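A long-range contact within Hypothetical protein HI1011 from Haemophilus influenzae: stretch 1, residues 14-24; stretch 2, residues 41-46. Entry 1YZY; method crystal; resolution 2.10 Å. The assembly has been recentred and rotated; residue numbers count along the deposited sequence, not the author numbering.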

# COMPACT_ATOMS: atom_id res chain seq x y z
N ASP A 14 2.34 -0.29 0.59
CA ASP A 14 3.71 -0.29 1.08
C ASP A 14 4.60 -1.35 0.42
O ASP A 14 5.64 -1.01 -0.15
CB ASP A 14 3.73 -0.50 2.58
CG ASP A 14 5.07 -0.18 3.20
OD1 ASP A 14 5.42 1.02 3.28
OD2 ASP A 14 5.77 -1.12 3.63
N ILE A 15 4.19 -2.61 0.49
CA ILE A 15 4.98 -3.68 -0.10
C ILE A 15 5.06 -3.54 -1.60
O ILE A 15 6.10 -3.84 -2.19
CB ILE A 15 4.47 -5.10 0.31
CG1 ILE A 15 5.53 -6.16 -0.03
CG2 ILE A 15 3.16 -5.45 -0.41
CD1 ILE A 15 5.18 -7.56 0.47
N ALA A 16 3.98 -3.06 -2.22
CA ALA A 16 3.93 -2.88 -3.67
C ALA A 16 4.97 -1.86 -4.14
O ALA A 16 5.57 -2.03 -5.20
CB ALA A 16 2.53 -2.45 -4.11
N SER A 17 5.15 -0.80 -3.37
CA SER A 17 6.16 0.21 -3.68
C SER A 17 7.54 -0.44 -3.52
O SER A 17 8.45 -0.18 -4.31
CB SER A 17 6.05 1.40 -2.74
OG SER A 17 5.36 2.48 -3.35
N PHE A 18 7.68 -1.26 -2.49
CA PHE A 18 8.94 -1.95 -2.23
C PHE A 18 9.32 -2.88 -3.36
O PHE A 18 10.48 -2.94 -3.75
CB PHE A 18 8.89 -2.71 -0.90
CG PHE A 18 9.45 -1.93 0.25
CD1 PHE A 18 10.75 -1.44 0.20
CD2 PHE A 18 8.69 -1.66 1.38
CE1 PHE A 18 11.29 -0.69 1.24
CE2 PHE A 18 9.20 -0.91 2.44
CZ PHE A 18 10.51 -0.42 2.37
N LEU A 19 8.34 -3.60 -3.90
CA LEU A 19 8.61 -4.51 -4.99
C LEU A 19 9.08 -3.76 -6.23
O LEU A 19 9.96 -4.24 -6.95
CB LEU A 19 7.37 -5.34 -5.32
CG LEU A 19 6.86 -6.23 -4.17
CD1 LEU A 19 5.59 -6.95 -4.60
CD2 LEU A 19 7.93 -7.24 -3.77
N VAL A 20 8.51 -2.58 -6.45
CA VAL A 20 8.85 -1.73 -7.60
C VAL A 20 10.20 -1.03 -7.43
O VAL A 20 10.97 -0.90 -8.38
CB VAL A 20 7.73 -0.66 -7.86
CG1 VAL A 20 8.19 0.39 -8.88
CG2 VAL A 20 6.48 -1.34 -8.37
N GLU A 21 10.46 -0.53 -6.23
CA GLU A 21 11.71 0.14 -5.92
C GLU A 21 12.88 -0.85 -5.93
O GLU A 21 14.04 -0.46 -5.76
CB GLU A 21 11.60 0.83 -4.55
CG GLU A 21 10.70 2.06 -4.58
CD GLU A 21 11.14 3.08 -5.62
OE1 GLU A 21 11.96 3.96 -5.29
OE2 GLU A 21 10.66 3.01 -6.77
N ASN A 22 12.55 -2.12 -6.15
CA ASN A 22 13.54 -3.18 -6.21
C ASN A 22 13.47 -3.94 -7.53
O ASN A 22 13.71 -5.15 -7.58
CB ASN A 22 13.41 -4.09 -4.99
CG ASN A 22 14.04 -3.47 -3.75
OD1 ASN A 22 15.27 -3.43 -3.63
ND2 ASN A 22 13.21 -2.94 -2.86
N GLY A 23 13.08 -3.22 -8.58
CA GLY A 23 13.01 -3.76 -9.93
C GLY A 23 11.91 -4.66 -10.46
O GLY A 23 12.01 -5.15 -11.59
N LEU A 24 10.84 -4.86 -9.69
CA LEU A 24 9.75 -5.73 -10.15
C LEU A 24 8.51 -5.00 -10.69
O LEU A 24 8.00 -4.10 -10.04
CB LEU A 24 9.35 -6.67 -9.00
CG LEU A 24 9.68 -8.15 -9.15
CD1 LEU A 24 11.11 -8.37 -9.61
CD2 LEU A 24 9.39 -8.87 -7.84
N VAL A 41 2.88 -8.99 -15.67
CA VAL A 41 3.76 -8.32 -14.70
C VAL A 41 4.53 -9.33 -13.86
O VAL A 41 4.26 -10.53 -13.91
CB VAL A 41 2.99 -7.36 -13.76
CG1 VAL A 41 2.41 -6.19 -14.55
CG2 VAL A 41 1.89 -8.10 -13.01
N ASP A 42 5.50 -8.83 -13.08
CA ASP A 42 6.33 -9.67 -12.23
C ASP A 42 5.67 -9.99 -10.90
O ASP A 42 5.93 -11.04 -10.31
CB ASP A 42 7.67 -8.98 -11.94
CG ASP A 42 8.47 -8.69 -13.19
OD1 ASP A 42 8.47 -9.53 -14.12
OD2 ASP A 42 9.11 -7.62 -13.23
N ALA A 43 4.86 -9.06 -10.40
CA ALA A 43 4.17 -9.23 -9.13
C ALA A 43 2.77 -8.61 -9.11
O ALA A 43 2.52 -7.57 -9.71
CB ALA A 43 5.02 -8.63 -7.99
N ILE A 44 1.84 -9.29 -8.44
CA ILE A 44 0.49 -8.78 -8.31
C ILE A 44 0.15 -8.82 -6.83
O ILE A 44 0.28 -9.86 -6.20
CB ILE A 44 -0.54 -9.64 -9.07
CG1 ILE A 44 -0.17 -9.74 -10.55
CG2 ILE A 44 -1.93 -9.02 -8.93
CD1 ILE A 44 -1.01 -10.74 -11.32
N VAL A 45 -0.22 -7.67 -6.28
CA VAL A 45 -0.59 -7.55 -4.88
C VAL A 45 -2.10 -7.35 -4.75
O VAL A 45 -2.67 -6.45 -5.36
CB VAL A 45 0.09 -6.32 -4.24
CG1 VAL A 45 -0.24 -6.24 -2.76
CG2 VAL A 45 1.60 -6.36 -4.44
N ILE A 46 -2.77 -8.20 -3.97
CA ILE A 46 -4.21 -8.04 -3.75
C ILE A 46 -4.44 -7.50 -2.34
O ILE A 46 -4.05 -8.11 -1.35
CB ILE A 46 -5.01 -9.36 -3.96
CG1 ILE A 46 -4.98 -9.75 -5.44
CG2 ILE A 46 -6.47 -9.19 -3.51
CD1 ILE A 46 -5.76 -11.00 -5.75

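What binds the helix to the strand? Side-chain packing does the work, for no hydrogen bond crosses between the stretches. Helix 14-20 runs almost antiparallel to strand 43-46, at 172°, and their axes come within 9.2 Å of each other. Together the two stretches bury 283 Å² of surface, much of it apolar.

Why does Val-45 cover so much of it, 59 Å²? Its CA-to-CB bond points toward the helix, and its branched side chain contacts Ile-15, Ala-16 and Leu-19. CG1 of Val-45 lies 4.2 Å from CG2 of Ile-15, while CG2 of Val-45 sits 4.0 Å from CB of Ala-16 and also 4.0 Å from CD1 of Leu-19. A branched residue with chi1 in t thus spans three helix residues that lie on one face, 15, 16 and 19. Ala-16, with a single methyl, lets the backbones come near: CA of Ala-16 is 6.6 Å from CA of Val-45.

How does the packing continue along the strand? Alternation turns Ile-44 away and brings Ala-43 back toward the helix. The small CB of Ala-43 meets CD1 of Leu-19 at 3.8 Å, so the leucine, with chi1 m and chi2 t, touches both inward-facing strand residues.

What do Leu-24 and Asp-42 add beyond the helix and strand? Each has 55 Å² covered by the other stretch. The CA-to-CB bond of Leu-24 points sideways to the other stretch, yet CG of Leu-24 lies 3.5 Å from CB of Asp-42, and CD2 of Leu-24 reaches within 4.4 Å of CB of Ala-43. The aspartate offers its methylene to the buried leucine, while its carboxylate suits an exposed position; OD2 is hydrogen-bonded to a residue just outside the stretches. Leu-24 N donates to Leu-19 O at 2.9 Å, helping to hold the turn and tying the two leucines together through the backbone.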